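Long-range contacts in ICChI, a glycosylated chitinase (Ipomoea carnea, PDB 6IDN), which hydrolyses chitin, has lysozyme activity as well, and belongs to the TIM-barrel glycosyl hydrolases of family 18: residues F176-V181 and D213-L218; Q182-P187 and G217-P222. All coordinates share one frame; numbering follows the deposited sequence.

In the fold
From the N terminus the chain runs through the earlier barrel strands to strand 178-182, leaves it by a loop, descends helix 196-206 and returns along strand 213-219. Contact 1 closes that beta-alpha-beta excursion by pairing 176-181 with 213-218. Contact 2 takes up where it stops, bringing the loop 182-187 against 217-222. Because the strands are parallel, the two closures interleave along the sequence instead of nesting, and they share Gly217 and Leu218. Together they join the two neighbouring strands from their N-terminal ends up to the loops that follow. Packing also links them directly: Leu216 CD1 lies 3.4 Å from Phe183 CD2, on the side facing helix 196-206.

Contact 1: F176-V181 and D213-L218; sequences FDYVWV and DLFLGL
Tyr178 and Phe215 run alongside each other from adjacent strands, and Tyr178 CD2 is 3.6 Å from Phe215 CE1, at the edge of the tyrosine ring. Trp180 makes a T-shaped pair with Phe215, its six-membered ring turning an edge toward the phenylalanine face (planes at 87°), while the two CB atoms pack 3.7 Å apart. Between the backbones, Phe215 N bonds to Val179 O almost straight (2.8 Å), and Val179 N to Asp213 O and Val181 N to Phe215 O continue the ladder. This is the parallel strand pairing of a beta-alpha-beta unit in the TIM barrel. The aromatic trio faces the barrel interior, whereas Val181 CG2 and Leu214 CD1 meet at 3.9 Å beneath helix 196-206. The start of the pairing is looser. Asp213 N reaches Asp177 O only weakly, and a water lies 2.9 Å from both Asp177 O and Asp213 OD2. Tyr178 CG stands beside its own backbone N (chi1 -58°), which lays the ring alongside Asp213, CE2 3.6 Å from OD2. An alanine at Tyr178 would probably leave a gap beside Phe215 CE1 and let that ring shift.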
loop_
_atom_site.group_PDB
_atom_site.type_symbol
_atom_site.label_atom_id
_atom_site.label_comp_id
_atom_site.label_asym_id
_atom_site.label_seq_id
_atom_site.Cartn_x
_atom_site.Cartn_y
_atom_site.Cartn_z
ATOM N N PHE A 176 -4.826 -10.199 6.295
ATOM C CA PHE A 176 -4.606 -8.819 5.867
ATOM C C PHE A 176 -5.702 -7.893 6.377
ATOM O O PHE A 176 -6.898 -8.180 6.249
ATOM C CB PHE A 176 -4.458 -8.745 4.344
ATOM C CG PHE A 176 -3.075 -9.072 3.904
ATOM C CD1 PHE A 176 -2.657 -10.385 3.874
ATOM C CD2 PHE A 176 -2.150 -8.076 3.662
ATOM C CE1 PHE A 176 -1.350 -10.713 3.531
ATOM C CE2 PHE A 176 -0.842 -8.387 3.315
ATOM C CZ PHE A 176 -0.438 -9.712 3.248
ATOM N N ASP A 177 -5.274 -6.791 6.994
ATOM C CA ASP A 177 -6.186 -5.766 7.489
ATOM C C ASP A 177 -6.759 -4.938 6.357
ATOM O O ASP A 177 -7.910 -4.512 6.427
ATOM C CB ASP A 177 -5.444 -4.868 8.472
ATOM C CG ASP A 177 -4.889 -5.654 9.622
ATOM O OD1 ASP A 177 -5.687 -5.976 10.532
ATOM O OD2 ASP A 177 -3.687 -6.013 9.613
ATOM N N TYR A 178 -5.974 -4.718 5.310
ATOM C CA TYR A 178 -6.363 -3.885 4.183
ATOM C C TYR A 178 -5.979 -4.598 2.906
ATOM O O TYR A 178 -4.893 -5.166 2.820
ATOM C CB TYR A 178 -5.646 -2.506 4.207
ATOM C CG TYR A 178 -5.892 -1.686 5.456
ATOM C CD1 TYR A 178 -5.056 -1.824 6.554
ATOM C CD2 TYR A 178 -6.949 -0.803 5.534
ATOM C CE1 TYR A 178 -5.271 -1.125 7.688
ATOM C CE2 TYR A 178 -7.165 -0.070 6.693
ATOM C CZ TYR A 178 -6.317 -0.254 7.765
ATOM O OH TYR A 178 -6.478 0.448 8.935
ATOM N N VAL A 179 -6.848 -4.546 1.907
ATOM C CA VAL A 179 -6.482 -4.989 0.552
ATOM C C VAL A 179 -7.027 -3.907 -0.375
ATOM O O VAL A 179 -8.234 -3.656 -0.390
ATOM C CB VAL A 179 -7.048 -6.369 0.172
ATOM C CG1 VAL A 179 -6.734 -6.642 -1.304
ATOM C CG2 VAL A 179 -6.423 -7.453 1.065
ATOM N N TRP A 180 -6.144 -3.212 -1.103
ATOM C CA TRP A 180 -6.558 -2.236 -2.111
ATOM C C TRP A 180 -6.319 -2.852 -3.469
ATOM O O TRP A 180 -5.173 -3.055 -3.870
ATOM C CB TRP A 180 -5.818 -0.902 -1.966
ATOM C CG TRP A 180 -4.479 -0.956 -1.293
ATOM C CD1 TRP A 180 -3.305 -1.398 -1.828
ATOM C CD2 TRP A 180 -4.174 -0.488 0.014
ATOM N NE1 TRP A 180 -2.284 -1.259 -0.921
ATOM C CE2 TRP A 180 -2.786 -0.679 0.207
ATOM C CE3 TRP A 180 -4.931 0.102 1.037
ATOM C CZ2 TRP A 180 -2.154 -0.356 1.380
ATOM C CZ3 TRP A 180 -4.271 0.444 2.237
ATOM C CH2 TRP A 180 -2.901 0.204 2.375
ATOM N N VAL A 181 -7.398 -3.155 -4.175
ATOM C CA VAL A 181 -7.329 -3.820 -5.471
ATOM C C VAL A 181 -7.105 -2.770 -6.547
ATOM O O VAL A 181 -7.865 -1.799 -6.646
ATOM C CB VAL A 181 -8.605 -4.627 -5.741
ATOM C CG1 VAL A 181 -8.457 -5.375 -7.049
ATOM C CG2 VAL A 181 -8.887 -5.584 -4.585
ATOM N N ASP A 213 -10.916 -4.737 5.533
ATOM C CA ASP A 213 -11.242 -3.544 4.755
ATOM C C ASP A 213 -10.803 -3.749 3.318
ATOM O O ASP A 213 -9.614 -3.957 3.057
ATOM C CB ASP A 213 -10.563 -2.291 5.324
ATOM C CG ASP A 213 -11.209 -1.794 6.609
ATOM O OD1 ASP A 213 -12.457 -1.769 6.704
ATOM O OD2 ASP A 213 -10.457 -1.384 7.516
ATOM N N LEU A 214 -11.754 -3.657 2.394
ATOM C CA LEU A 214 -11.503 -3.810 0.967
ATOM C C LEU A 214 -11.612 -2.433 0.318
ATOM O O LEU A 214 -12.635 -1.753 0.469
ATOM C CB LEU A 214 -12.507 -4.801 0.365
ATOM C CG LEU A 214 -12.333 -5.162 -1.110
ATOM C CD1 LEU A 214 -11.056 -5.982 -1.321
ATOM C CD2 LEU A 214 -13.579 -5.912 -1.644
ATOM N N PHE A 215 -10.543 -2.010 -0.364
ATOM C CA PHE A 215 -10.437 -0.681 -0.949
ATOM C C PHE A 215 -10.423 -0.795 -2.468
ATOM O O PHE A 215 -9.867 -1.745 -3.030
ATOM C CB PHE A 215 -9.145 0.039 -0.526
ATOM C CG PHE A 215 -9.181 0.713 0.839
ATOM C CD1 PHE A 215 -9.446 -0.005 1.991
ATOM C CD2 PHE A 215 -8.860 2.060 0.953
ATOM C CE1 PHE A 215 -9.411 0.611 3.245
ATOM C CE2 PHE A 215 -8.827 2.700 2.200
ATOM C CZ PHE A 215 -9.118 1.969 3.350
ATOM N N LEU A 216 -10.993 0.208 -3.123
ATOM C CA LEU A 216 -10.920 0.360 -4.574
ATOM C C LEU A 216 -9.681 1.183 -4.916
ATOM O O LEU A 216 -9.617 2.368 -4.590
ATOM C CB LEU A 216 -12.186 1.046 -5.082
ATOM C CG LEU A 216 -12.249 1.301 -6.590
ATOM C CD1 LEU A 216 -12.639 0.011 -7.289
ATOM C CD2 LEU A 216 -13.265 2.383 -6.911
ATOM N N GLY A 217 -8.697 0.576 -5.579
ATOM C CA GLY A 217 -7.473 1.293 -5.926
ATOM C C GLY A 217 -7.578 1.925 -7.300
ATOM O O GLY A 217 -7.945 1.260 -8.269
ATOM N N LEU A 218 -7.209 3.196 -7.391
ATOM C CA LEU A 218 -7.418 3.970 -8.604
ATOM C C LEU A 218 -6.226 4.866 -8.877
ATOM O O LEU A 218 -5.525 5.280 -7.948
ATOM C CB LEU A 218 -8.660 4.857 -8.486
ATOM C CG LEU A 218 -9.983 4.123 -8.414
ATOM C CD1 LEU A 218 -11.069 5.155 -8.125
ATOM C CD2 LEU A 218 -10.277 3.414 -9.716
HETATM O O HOH W 1 -8.713 -3.218 8.932
#

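Contact 2: Q182-P187 and G217-P222; sequences QFYNNP and GLPAAP
Phe183 N donates to Gly217 O at 3.0 Å, a bond that carries the parallel pairing of TIM-barrel strands 178-182 and 213-219 one step further, just as the first strand gives way to its loop. Gln182 and Gly217 form the last bridge here, their CA atoms 4.4 Å apart; a CB on Gly217 would be tight against Gln182 CA. The chain then bends in an inverse gamma turn centred on Phe183, closed by a weak bond from Tyr184 N to Gln182 O. That bend sends the Phe183 ring to Leu198, Ser201 and Trp206 of helix 196-206, and Tyr184 back toward the second strand. Tyr184 starts with CB against Pro219 CG at 3.7 Å. With CG set between the backbone N and the carbonyl carbon (chi1 50°), the ring leaves CB along the proline, CG 3.9 Å from Pro219 CD. CD1 comes next, at 3.6 Å from Gly217 O, which lies at the ring edge near its plane. CE1, 3.8 Å from Leu218 N, is the last ring atom to meet 217-222; CZ and OH run on beyond it. Met254 and Trp256 of strand 250-256 also touch this tyrosine. Gln182, whose CB projects from the same face of the sheet as a CB on Gly217 would, carries its amide to Asp125, NE2 making a weak hydrogen bond with OD1. Leu218 starts away from the loop, yet its CD2 stands 4.2 Å from Phe183 O.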
loop_
_atom_site.group_PDB
_atom_site.type_symbol
_atom_site.label_atom_id
_atom_site.label_comp_id
_atom_site.label_asym_id
_atom_site.label_seq_id
_atom_site.Cartn_x
_atom_site.Cartn_y
_atom_site.Cartn_z
ATOM N N GLN A 182 -6.052 -2.947 -7.341
ATOM C CA GLN A 182 -5.665 -1.942 -8.329
ATOM C C GLN A 182 -6.492 -2.124 -9.591
ATOM O O GLN A 182 -6.215 -2.998 -10.407
ATOM C CB GLN A 182 -4.169 -2.022 -8.637
ATOM C CG GLN A 182 -3.234 -1.658 -7.471
ATOM C CD GLN A 182 -1.796 -2.129 -7.691
ATOM O OE1 GLN A 182 -1.548 -3.010 -8.493
ATOM N NE2 GLN A 182 -0.861 -1.553 -6.956
ATOM N N PHE A 183 -7.486 -1.260 -9.758
ATOM C CA PHE A 183 -8.327 -1.264 -10.956
ATOM C C PHE A 183 -7.748 -0.263 -11.956
ATOM O O PHE A 183 -8.330 0.772 -12.275
ATOM C CB PHE A 183 -9.775 -0.946 -10.584
ATOM C CG PHE A 183 -10.503 -2.108 -9.989
ATOM C CD1 PHE A 183 -11.114 -3.023 -10.810
ATOM C CD2 PHE A 183 -10.511 -2.320 -8.619
ATOM C CE1 PHE A 183 -11.783 -4.126 -10.272
ATOM C CE2 PHE A 183 -11.172 -3.420 -8.083
ATOM C CZ PHE A 183 -11.799 -4.320 -8.914
ATOM N N TYR A 184 -6.550 -0.595 -12.435
ATOM C CA TYR A 184 -5.877 0.211 -13.446
ATOM C C TYR A 184 -4.767 -0.616 -14.055
ATOM O O TYR A 184 -4.295 -1.591 -13.463
ATOM C CB TYR A 184 -5.321 1.544 -12.906
ATOM C CG TYR A 184 -4.464 1.510 -11.640
ATOM C CD1 TYR A 184 -5.053 1.541 -10.377
ATOM C CD2 TYR A 184 -3.074 1.484 -11.712
ATOM C CE1 TYR A 184 -4.289 1.541 -9.216
ATOM C CE2 TYR A 184 -2.300 1.478 -10.557
ATOM C CZ TYR A 184 -2.911 1.496 -9.310
ATOM O OH TYR A 184 -2.152 1.494 -8.151
ATOM N N ASN A 185 -4.383 -0.214 -15.259
ATOM C CA ASN A 185 -3.388 -0.915 -16.072
ATOM C C ASN A 185 -3.794 -2.353 -16.374
ATOM O O ASN A 185 -2.931 -3.193 -16.653
ATOM C CB ASN A 185 -2.001 -0.883 -15.415
ATOM C CG ASN A 185 -1.442 0.521 -15.327
ATOM O OD1 ASN A 185 -1.790 1.377 -16.131
ATOM N ND2 ASN A 185 -0.562 0.759 -14.351
ATOM N N ASN A 186 -5.091 -2.664 -16.335
ATOM C CA ASN A 186 -5.579 -3.962 -16.803
ATOM C C ASN A 186 -6.957 -3.779 -17.409
ATOM O O ASN A 186 -7.974 -3.845 -16.708
ATOM C CB ASN A 186 -5.625 -5.010 -15.693
ATOM C CG ASN A 186 -5.858 -6.404 -16.247
ATOM O OD1 ASN A 186 -6.322 -6.554 -17.377
ATOM N ND2 ASN A 186 -5.548 -7.427 -15.456
ATOM N N PRO A 187 -7.033 -3.578 -18.726
ATOM C CA PRO A 187 -8.338 -3.360 -19.376
ATOM C C PRO A 187 -9.304 -4.533 -19.259
ATOM O O PRO A 187 -10.472 -4.384 -19.627
ATOM C CB PRO A 187 -7.960 -3.103 -20.840
ATOM C CG PRO A 187 -6.542 -2.588 -20.774
ATOM C CD PRO A 187 -5.909 -3.359 -19.653
ATOM N N GLY A 217 -8.697 0.576 -5.579
ATOM C CA GLY A 217 -7.473 1.293 -5.926
ATOM C C GLY A 217 -7.578 1.925 -7.300
ATOM O O GLY A 217 -7.945 1.260 -8.269
ATOM N N LEU A 218 -7.209 3.196 -7.391
ATOM C CA LEU A 218 -7.418 3.970 -8.604
ATOM C C LEU A 218 -6.226 4.866 -8.877
ATOM O O LEU A 218 -5.525 5.280 -7.948
ATOM C CB LEU A 218 -8.660 4.857 -8.486
ATOM C CG LEU A 218 -9.983 4.123 -8.414
ATOM C CD1 LEU A 218 -11.069 5.155 -8.125
ATOM C CD2 LEU A 218 -10.277 3.414 -9.716
ATOM N N PRO A 219 -6.014 5.246 -10.133
ATOM C CA PRO A 219 -5.047 6.307 -10.420
ATOM C C PRO A 219 -5.650 7.674 -10.133
ATOM O O PRO A 219 -6.839 7.911 -10.364
ATOM C CB PRO A 219 -4.740 6.126 -11.914
ATOM C CG PRO A 219 -5.816 5.194 -12.462
ATOM C CD PRO A 219 -6.700 4.740 -11.333
ATOM N N ALA A 220 -4.830 8.571 -9.583
ATOM C CA ALA A 220 -5.342 9.895 -9.230
ATOM C C ALA A 220 -5.504 10.814 -10.432
ATOM O O ALA A 220 -6.165 11.851 -10.315
ATOM C CB ALA A 220 -4.423 10.577 -8.211
ATOM N N ALA A 221 -4.902 10.466 -11.561
ATOM C CA ALA A 221 -4.983 11.237 -12.792
ATOM C C ALA A 221 -4.669 10.296 -13.943
ATOM O O ALA A 221 -4.059 9.242 -13.730
ATOM C CB ALA A 221 -3.996 12.416 -12.774
ATOM N N PRO A 222 -5.082 10.634 -15.167
ATOM C CA PRO A 222 -4.729 9.771 -16.313
ATOM C C PRO A 222 -3.234 9.498 -16.432
ATOM O O PRO A 222 -2.832 8.374 -16.764
ATOM C CB PRO A 222 -5.257 10.562 -17.515
ATOM C CG PRO A 222 -6.386 11.375 -16.966
ATOM C CD PRO A 222 -5.995 11.726 -15.546
#